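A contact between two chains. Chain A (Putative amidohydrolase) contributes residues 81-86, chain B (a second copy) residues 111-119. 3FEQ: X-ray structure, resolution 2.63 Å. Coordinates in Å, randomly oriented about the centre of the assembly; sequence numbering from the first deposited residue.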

# COMPACT_ATOMS: atom_id res chain seq x y z
N GLN A 81 -12.57 13.01 20.07
CA GLN A 81 -13.95 13.47 19.99
C GLN A 81 -14.28 13.82 18.55
O GLN A 81 -13.39 14.23 17.80
CB GLN A 81 -14.19 14.64 20.95
CG GLN A 81 -13.80 16.02 20.43
CD GLN A 81 -14.04 17.12 21.45
OE1 GLN A 81 -15.16 17.28 21.95
NE2 GLN A 81 -13.00 17.87 21.78
N PRO A 82 -15.53 13.59 18.12
CA PRO A 82 -15.92 13.80 16.71
C PRO A 82 -15.65 15.24 16.26
O PRO A 82 -15.70 16.16 17.07
CB PRO A 82 -17.42 13.52 16.70
CG PRO A 82 -17.68 12.68 17.90
CD PRO A 82 -16.65 13.07 18.93
N ASN A 83 -15.38 15.41 14.97
CA ASN A 83 -14.88 16.69 14.46
C ASN A 83 -15.82 17.85 14.74
O ASN A 83 -15.41 18.85 15.34
CB ASN A 83 -14.64 16.61 12.97
CG ASN A 83 -13.31 15.96 12.62
OD1 ASN A 83 -12.44 15.75 13.47
ND2 ASN A 83 -13.15 15.64 11.35
N ILE A 84 -17.07 17.70 14.33
CA ILE A 84 -18.02 18.79 14.45
C ILE A 84 -18.27 19.17 15.92
O ILE A 84 -18.40 20.35 16.24
CB ILE A 84 -19.32 18.52 13.63
CG1 ILE A 84 -20.56 19.13 14.29
CG2 ILE A 84 -19.49 17.04 13.35
CD1 ILE A 84 -21.28 18.19 15.20
N LEU A 85 -18.23 18.18 16.81
CA LEU A 85 -18.33 18.43 18.25
C LEU A 85 -17.11 19.16 18.81
O LEU A 85 -17.24 19.99 19.70
CB LEU A 85 -18.56 17.13 19.03
CG LEU A 85 -19.98 16.83 19.50
CD1 LEU A 85 -20.05 15.47 20.16
CD2 LEU A 85 -20.51 17.91 20.44
N ALA A 86 -15.94 18.85 18.28
CA ALA A 86 -14.71 19.53 18.71
C ALA A 86 -14.80 21.01 18.36
O ALA A 86 -14.36 21.85 19.14
CB ALA A 86 -13.49 18.91 18.06
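Chain B (111-119) ADWSLMQAV

Two helix starts from two copies of the same protein meet here, and no hydrogen bond crosses between them; the 295 Å² they bury, both sides summed, is held by packing. Chain A comes in as loop through Gln A81 and Pro A82, the latter at the N-cap position, and turns helical from Asn A83, with the first turn closed by Ala A86 N to Pro A82 O at 3.0 Å. Chain B does the same: Ala B111 and Asp B112 are extended loop, with phi/psi of -125/-169° at Asp B112, and the helix runs from Trp B113 through Val B119, phi near -65° and psi near -40° for most of its length. The two helices run in the same general direction. The backbones come nearest at Leu A85 and Ser B114, whose CA atoms lie 6.1 Å apart.

Ile A84 gives up the most surface, 75 Å². Its CA-to-CB bond points toward chain B, and its side chain, with chi1 at 147° and chi2 at -92°, both between wells, lays CD1 against the first turn of the other helix. Ile A84 CD1 sits 3.6 Å from Leu B115 N, 3.8 Å from Ser B114 CB and 3.8 Å from Leu B115 CD2, the last an apolar side-chain contact. Ile A84 CG2 lies 3.7 Å from Asp B112 OD2, so a methyl rests on the carboxylate of the cap.

Ser B114, covered over 59 Å², is the centre on the chain B side. Its CA-to-CB bond points toward chain A, yet its hydroxyl is spent within its own chain: Ser B114 OG donates to Asp B112 OD2 at 2.7 Å. The other carboxylate oxygen, Asp B112 OD1, caps the helix by accepting from Leu B115 N at 3.2 Å. The hydroxyl and both carboxylate oxygens are bonded within chain B, and this corner faces hydrocarbon: Pro A82 CB approaches Ser B114 OG to 3.3 Å.

Leu A85, with 48 Å² covered, starts sideways but brings its end nearer. Leu A85 CG lies 4.0 Å from Ser B114 O, an oxygen that already accepts from Ala B118 N at 3.0 Å, and 4.1 Å from Ser B114 CB. One turn on, Leu A85 CD2 reaches Ala B118 CB at 4.5 Å, a looser apolar contact, while Met B116 points away. The rule to read here is that aliphatic side chains pack against a helix start whose serine hydroxyl and aspartate carboxylate are already hydrogen-bonded within their own chain.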

# COMPACT_ATOMS: atom_id res chain seq x y z
N ALA B 111 -25.23 15.44 7.93
CA ALA B 111 -25.26 15.39 9.38
C ALA B 111 -25.05 13.98 9.92
O ALA B 111 -25.55 13.00 9.37
CB ALA B 111 -26.56 15.95 9.90
N ASP B 112 -24.37 13.92 11.05
CA ASP B 112 -24.01 12.67 11.65
C ASP B 112 -24.52 12.64 13.09
O ASP B 112 -25.25 13.53 13.53
CB ASP B 112 -22.49 12.53 11.63
CG ASP B 112 -21.80 13.63 12.44
OD1 ASP B 112 -22.47 14.58 12.89
OD2 ASP B 112 -20.57 13.53 12.65
N TRP B 113 -24.07 11.64 13.84
CA TRP B 113 -24.53 11.37 15.18
C TRP B 113 -24.05 12.46 16.14
O TRP B 113 -24.75 12.79 17.10
CB TRP B 113 -24.05 9.97 15.60
CG TRP B 113 -24.20 9.60 17.05
CD1 TRP B 113 -25.24 8.94 17.63
CD2 TRP B 113 -23.22 9.77 18.08
NE1 TRP B 113 -25.00 8.73 18.96
CE2 TRP B 113 -23.76 9.23 19.26
CE3 TRP B 113 -21.95 10.36 18.13
CZ2 TRP B 113 -23.08 9.26 20.48
CZ3 TRP B 113 -21.27 10.38 19.33
CH2 TRP B 113 -21.84 9.84 20.49
N SER B 114 -22.91 13.07 15.84
CA SER B 114 -22.36 14.16 16.67
C SER B 114 -23.26 15.40 16.66
O SER B 114 -23.41 16.08 17.68
CB SER B 114 -20.97 14.56 16.20
OG SER B 114 -20.42 13.59 15.34
N LEU B 115 -23.83 15.71 15.50
CA LEU B 115 -24.80 16.80 15.39
C LEU B 115 -26.10 16.48 16.09
O LEU B 115 -26.69 17.35 16.71
CB LEU B 115 -25.09 17.13 13.93
CG LEU B 115 -24.66 18.53 13.50
CD1 LEU B 115 -25.50 18.97 12.35
CD2 LEU B 115 -24.79 19.48 14.65
N MET B 116 -26.55 15.24 15.97
CA MET B 116 -27.72 14.78 16.70
C MET B 116 -27.53 14.97 18.20
O MET B 116 -28.44 15.40 18.91
CB MET B 116 -27.97 13.30 16.36
CG MET B 116 -29.14 12.66 17.06
SD MET B 116 -29.23 10.92 16.61
CE MET B 116 -30.99 10.58 16.75
N GLN B 117 -26.32 14.66 18.68
CA GLN B 117 -25.97 14.77 20.09
C GLN B 117 -25.92 16.22 20.54
O GLN B 117 -26.36 16.54 21.63
CB GLN B 117 -24.60 14.13 20.35
CG GLN B 117 -24.62 12.63 20.47
CD GLN B 117 -25.64 12.17 21.47
OE1 GLN B 117 -25.42 12.28 22.67
NE2 GLN B 117 -26.77 11.67 20.98
N ALA B 118 -25.36 17.08 19.70
CA ALA B 118 -25.24 18.49 20.03
C ALA B 118 -26.59 19.14 20.32
O ALA B 118 -26.70 19.95 21.24
CB ALA B 118 -24.50 19.23 18.94
N VAL B 119 -27.63 18.78 19.57
CA VAL B 119 -28.94 19.33 19.86
C VAL B 119 -29.55 18.68 21.10
O VAL B 119 -30.11 19.38 21.94
CB VAL B 119 -29.91 19.33 18.63
CG1 VAL B 119 -29.22 19.83 17.39
CG2 VAL B 119 -30.53 17.97 18.39